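Local atomic coordinates of PhnH (Penicillium herquei, PDB entry 6JJT), a protein that catalyses the enantioselective hydroalkoxylation that forms (2'R)-atrovenetin in the fungal biosynthesis of phenalenones such as herqueinone. Residues L26-S31 against E144-E149; A112-T117 against N127-G132. One frame throughout, in Å; residues are numbered along the deposited sequence. Where two conformers were deposited one is given.

Contact 1: L26-S31 against E144-E149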
# COMPACT_ATOMS: atom_id res chain seq x y z
N LEU D 26 5.13 18.52 -20.25
CA LEU D 26 6.24 18.02 -19.43
C LEU D 26 7.19 19.18 -19.14
O LEU D 26 7.58 19.91 -20.07
CB LEU D 26 7.00 16.92 -20.18
CG LEU D 26 6.19 15.67 -20.53
CD1 LEU D 26 6.75 15.01 -21.78
CD2 LEU D 26 6.26 14.69 -19.38
N GLU D 27 7.60 19.36 -17.88
CA GLU D 27 8.56 20.37 -17.48
C GLU D 27 9.59 19.72 -16.56
O GLU D 27 9.23 18.94 -15.69
CB GLU D 27 7.85 21.50 -16.72
CG GLU D 27 7.22 22.58 -17.60
CD GLU D 27 8.06 23.03 -18.80
OE1 GLU D 27 9.25 23.41 -18.62
OE2 GLU D 27 7.53 22.97 -19.94
N PHE D 28 10.87 20.01 -16.75
CA PHE D 28 11.90 19.40 -15.91
C PHE D 28 11.70 19.82 -14.46
O PHE D 28 11.43 20.97 -14.13
CB PHE D 28 13.29 19.82 -16.40
CG PHE D 28 14.38 19.21 -15.54
CD1 PHE D 28 14.57 17.83 -15.47
CD2 PHE D 28 15.16 20.03 -14.74
CE1 PHE D 28 15.58 17.30 -14.67
CE2 PHE D 28 16.14 19.49 -13.91
CZ PHE D 28 16.33 18.13 -13.87
N LEU D 29 11.69 18.81 -13.56
CA LEU D 29 11.38 19.09 -12.16
C LEU D 29 12.62 18.98 -11.27
O LEU D 29 12.82 19.89 -10.47
CB LEU D 29 10.29 18.12 -11.68
CG LEU D 29 9.72 18.36 -10.28
CD1 LEU D 29 9.06 19.72 -10.12
CD2 LEU D 29 8.79 17.23 -9.85
N PHE D 30 13.35 17.85 -11.32
CA PHE D 30 14.49 17.66 -10.42
C PHE D 30 15.28 16.47 -10.88
O PHE D 30 14.78 15.64 -11.61
CB PHE D 30 14.12 17.48 -8.93
CG PHE D 30 13.50 16.15 -8.51
CD1 PHE D 30 12.19 15.82 -8.87
CD2 PHE D 30 14.22 15.27 -7.70
CE1 PHE D 30 11.63 14.61 -8.44
CE2 PHE D 30 13.64 14.09 -7.24
CZ PHE D 30 12.34 13.75 -7.62
N SER D 31 16.55 16.40 -10.41
CA SER D 31 17.33 15.19 -10.53
C SER D 31 17.64 14.68 -9.13
O SER D 31 17.64 15.41 -8.14
CB SER D 31 18.62 15.46 -11.28
OG SER D 31 19.38 16.35 -10.49
N GLU D 144 16.54 11.67 -13.79
CA GLU D 144 15.95 12.96 -14.09
C GLU D 144 14.42 12.81 -14.09
O GLU D 144 13.94 11.88 -14.74
CB GLU D 144 16.43 13.44 -15.47
CG GLU D 144 17.85 13.95 -15.42
CD GLU D 144 18.50 14.11 -16.78
OE1 GLU D 144 17.94 13.65 -17.77
OE2 GLU D 144 19.58 14.70 -16.81
N TYR D 145 13.78 13.78 -13.51
CA TYR D 145 12.32 13.73 -13.34
C TYR D 145 11.63 14.95 -13.93
O TYR D 145 12.13 16.08 -13.81
CB TYR D 145 11.97 13.66 -11.85
CG TYR D 145 12.46 12.45 -11.09
CD1 TYR D 145 13.72 12.48 -10.52
CD2 TYR D 145 11.67 11.31 -10.92
CE1 TYR D 145 14.21 11.39 -9.80
CE2 TYR D 145 12.16 10.21 -10.20
CZ TYR D 145 13.42 10.26 -9.65
OH TYR D 145 13.91 9.23 -8.87
N TRP D 146 10.41 14.72 -14.43
CA TRP D 146 9.57 15.69 -15.13
C TRP D 146 8.22 15.81 -14.43
O TRP D 146 7.61 14.79 -14.10
CB TRP D 146 9.37 15.21 -16.58
CG TRP D 146 10.69 15.15 -17.29
CD1 TRP D 146 11.61 14.14 -17.21
CD2 TRP D 146 11.26 16.17 -18.11
NE1 TRP D 146 12.71 14.45 -17.96
CE2 TRP D 146 12.54 15.70 -18.51
CE3 TRP D 146 10.80 17.41 -18.56
CZ2 TRP D 146 13.35 16.44 -19.37
CZ3 TRP D 146 11.62 18.15 -19.39
CH2 TRP D 146 12.87 17.66 -19.77
N GLN D 147 7.69 17.03 -14.30
CA GLN D 147 6.33 17.32 -13.90
C GLN D 147 5.42 17.12 -15.11
O GLN D 147 5.71 17.62 -16.20
CB GLN D 147 6.22 18.76 -13.41
CG GLN D 147 4.85 19.31 -13.03
CD GLN D 147 4.98 20.64 -12.33
OE1 GLN D 147 6.08 21.17 -12.21
NE2 GLN D 147 3.88 21.23 -11.87
N ILE D 148 4.34 16.34 -14.93
CA ILE D 148 3.41 16.04 -16.02
C ILE D 148 2.11 16.71 -15.66
O ILE D 148 1.55 16.38 -14.63
CB ILE D 148 3.16 14.53 -16.18
CG1 ILE D 148 4.46 13.76 -16.33
CG2 ILE D 148 2.26 14.26 -17.39
CD1 ILE D 148 4.27 12.27 -16.39
N GLU D 149 1.59 17.64 -16.48
CA GLU D 149 0.26 18.19 -16.25
C GLU D 149 -0.19 19.02 -17.44
O GLU D 149 0.67 19.36 -18.22
CB GLU D 149 0.12 19.07 -15.00
CG GLU D 149 1.17 20.14 -14.88
CD GLU D 149 1.09 20.85 -13.54
OE1 GLU D 149 1.43 20.23 -12.46
OE2 GLU D 149 0.66 22.03 -13.55
OXT GLU D 149 -1.38 19.31 -17.49

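Contact 2: A112-T117 against N127-G132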
# COMPACT_ATOMS: atom_id res chain seq x y z
N ALA D 112 7.30 6.63 -11.49
CA ALA D 112 6.29 7.65 -11.22
C ALA D 112 6.46 8.15 -9.80
O ALA D 112 6.79 7.32 -8.91
CB ALA D 112 4.91 7.03 -11.36
N VAL D 113 6.15 9.41 -9.54
CA VAL D 113 6.46 10.01 -8.26
C VAL D 113 5.30 10.88 -7.82
O VAL D 113 4.70 11.61 -8.63
CB VAL D 113 7.70 10.93 -8.40
CG1 VAL D 113 8.18 11.39 -7.05
CG2 VAL D 113 8.82 10.25 -9.14
N LEU D 114 5.01 10.82 -6.52
CA LEU D 114 4.11 11.69 -5.81
C LEU D 114 4.86 12.28 -4.61
O LEU D 114 5.87 11.70 -4.19
CB LEU D 114 2.86 10.92 -5.34
CG LEU D 114 1.96 10.43 -6.47
CD1 LEU D 114 1.02 9.36 -5.93
CD2 LEU D 114 1.17 11.57 -7.13
N PHE D 115 4.35 13.38 -4.07
CA PHE D 115 5.01 14.15 -3.02
C PHE D 115 4.04 14.55 -1.93
O PHE D 115 2.84 14.75 -2.18
CB PHE D 115 5.54 15.49 -3.58
CG PHE D 115 6.49 15.33 -4.75
CD1 PHE D 115 7.86 15.10 -4.53
CD2 PHE D 115 6.02 15.32 -6.05
CE1 PHE D 115 8.73 14.95 -5.61
CE2 PHE D 115 6.87 15.13 -7.12
CZ PHE D 115 8.22 14.95 -6.90
N ASP D 116 4.54 14.63 -0.69
CA ASP D 116 3.77 15.13 0.42
C ASP D 116 4.63 16.03 1.27
O ASP D 116 5.66 15.60 1.82
CB ASP D 116 3.21 13.98 1.26
CG ASP D 116 2.07 14.36 2.17
OD1 ASP D 116 2.10 15.45 2.76
OD2 ASP D 116 1.14 13.56 2.27
N THR D 117 4.18 17.27 1.42
CA THR D 117 4.82 18.21 2.34
C THR D 117 3.79 19.21 2.83
O THR D 117 2.96 19.67 2.03
CB THR D 117 6.04 18.88 1.69
OG1 THR D 117 6.62 19.69 2.71
CG2 THR D 117 5.71 19.79 0.52
N ASN D 127 0.36 18.75 -5.35
CA ASN D 127 -0.51 18.63 -6.51
C ASN D 127 0.21 18.11 -7.73
O ASN D 127 -0.37 18.13 -8.81
CB ASN D 127 -1.18 19.97 -6.83
CG ASN D 127 -2.03 20.42 -5.67
OD1 ASN D 127 -2.80 19.64 -5.11
ND2 ASN D 127 -1.83 21.66 -5.24
N VAL D 128 1.45 17.63 -7.60
CA VAL D 128 2.26 17.22 -8.74
C VAL D 128 2.31 15.70 -8.92
O VAL D 128 2.59 14.94 -7.97
CB VAL D 128 3.70 17.76 -8.62
CG1 VAL D 128 4.64 17.18 -9.68
CG2 VAL D 128 3.67 19.30 -8.64
N THR D 129 2.15 15.24 -10.15
CA THR D 129 2.57 13.91 -10.58
C THR D 129 3.84 14.07 -11.40
O THR D 129 3.86 14.80 -12.45
CB THR D 129 1.56 13.24 -11.52
OG1 THR D 129 1.09 14.22 -12.48
CG2 THR D 129 0.32 12.81 -10.78
N ALA D 130 4.93 13.42 -11.00
CA ALA D 130 6.15 13.42 -11.79
C ALA D 130 6.52 12.06 -12.31
O ALA D 130 5.96 11.03 -11.91
CB ALA D 130 7.27 14.04 -10.98
N TRP D 131 7.54 12.01 -13.18
CA TRP D 131 7.96 10.81 -13.87
C TRP D 131 9.46 10.95 -14.14
O TRP D 131 9.87 12.05 -14.56
CB TRP D 131 7.21 10.68 -15.20
CG TRP D 131 7.53 9.45 -15.95
CD1 TRP D 131 6.81 8.28 -15.99
CD2 TRP D 131 8.65 9.20 -16.82
NE1 TRP D 131 7.38 7.35 -16.79
CE2 TRP D 131 8.51 7.89 -17.33
CE3 TRP D 131 9.76 9.96 -17.25
CZ2 TRP D 131 9.43 7.29 -18.18
CZ3 TRP D 131 10.67 9.37 -18.10
CH2 TRP D 131 10.49 8.08 -18.59
N GLY D 132 10.21 9.87 -13.92
CA GLY D 132 11.65 9.95 -14.12
C GLY D 132 12.23 8.65 -14.63
O GLY D 132 11.59 7.61 -14.60
O HOH W 1 2.06 14.69 -5.33

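Contact 1: L26-S31 against E144-E149
A classic beta bulge, in which Leu29 and Phe30 both face Tyr145, interrupts the antiparallel seam between the first and last strands that closes the PhnH barrel. Tyr145 O is gripped by two donors, at 2.8 Å from Leu29 N and at 3.3 Å from Phe30 N, and Tyr145 N returns a bond to Phe30 O. Beyond the bulge the register is regular, with Glu27 and Gln147 joined by a pair of backbone hydrogen bonds.

Phe30 lies over Tyr145 in an offset stack, the planes only 5° apart, with Phe30 CZ 3.5 Å from Tyr145 CD1; Phe65 meets the Phe30 ring as well. Phe28, its CG anti to the backbone N (chi1 180°), turns its edge to Trp146 in an edge-to-face pair. Phe28 CB also sits over the six-membered ring of Trp146 in a CH-pi contact, 3.8 Å from Trp146 CZ3. Leu26 and Ile148 lie side by side, Leu26 CD2 against Ile148 CG1, on a face where each packs on its own counterpart in a second subunit. Gln147 NE2 donates to Glu149 OE1 at 2.7 Å, reaching that oxygen from above the carboxylate plane.

Contact 2: A112-T117 against N127-G132
Val113 and Ala130 form an antiparallel hydrogen-bonded pair, Val113 N to Ala130 O at 2.9 Å and Ala130 N to Val113 O at 3.0 Å, the short strands 112-116 and 129-132 running at 142° between their N-to-C directions. Ala112 and Trp131 follow as a non-hydrogen-bonded pair, with Ala112 CA approaching Ala130 O in a CA-H...O contact. Toward Val128 the direct pairing gives way to a water bridge where the strands diverge: the water accepts from Phe115 N at 2.9 Å and can donate to Val128 O at 2.7 Å, among more acceptors than it has protons.

On the face holding Val113 and Ala130, the side chains meet CB to CB at 4.1 Å. Phe115 comes in beside them with its ring edge. Its CG is anti to the carbonyl carbon (chi1 -57°), and the rim atom Phe115 CE2 lies 4.0 Å from both Ala130 CB and Val128 CG1. Leu29 of the first strand touches both Phe115 and Ala130, while Tyr145 packs on Val113, so this cluster belongs to the barrel interior.

The other face serves the assembly. Leu114 and Thr129 lie side by side, Leu114 CD2 3.9 Å from Thr129 CG2. Trp131 NE1 of a second subunit donates to Thr129 OG1, and Trp131 NE1 here donates to Thr129 OG1 there; Leu114 packs on Ser105 of that same subunit.

The chemistry thus divides by face: apolar side chains meet on the inward face, whereas the polar ends of Thr129 and Trp131 find their main partners across the subunit interface, consistent with the homotetramer.

How the contacts relate
The two contacts are seams of one closed antiparallel sheet, with the seam between 129-133 and 142-148 lying between them; Trp146 N lies 2.7 Å from Trp131 O, a probable hydrogen bond across it. Contact 1 joins strands remote in sequence and is partly buried, with Glu27 exposed; contact 2 joins consecutive strands and is wholly buried. Their chemistry differs accordingly. Paired aromatic rings and an irregular register mark 26-31 against 144-149, while a single phenylalanine edge among small and branched side chains, with a bridging water, marks 112-117 against 127-132. Both touch the second subunit, including its N-terminal loop, as Trp146 meets Thr22 and Trp131 meets Pro24 of that neighbour.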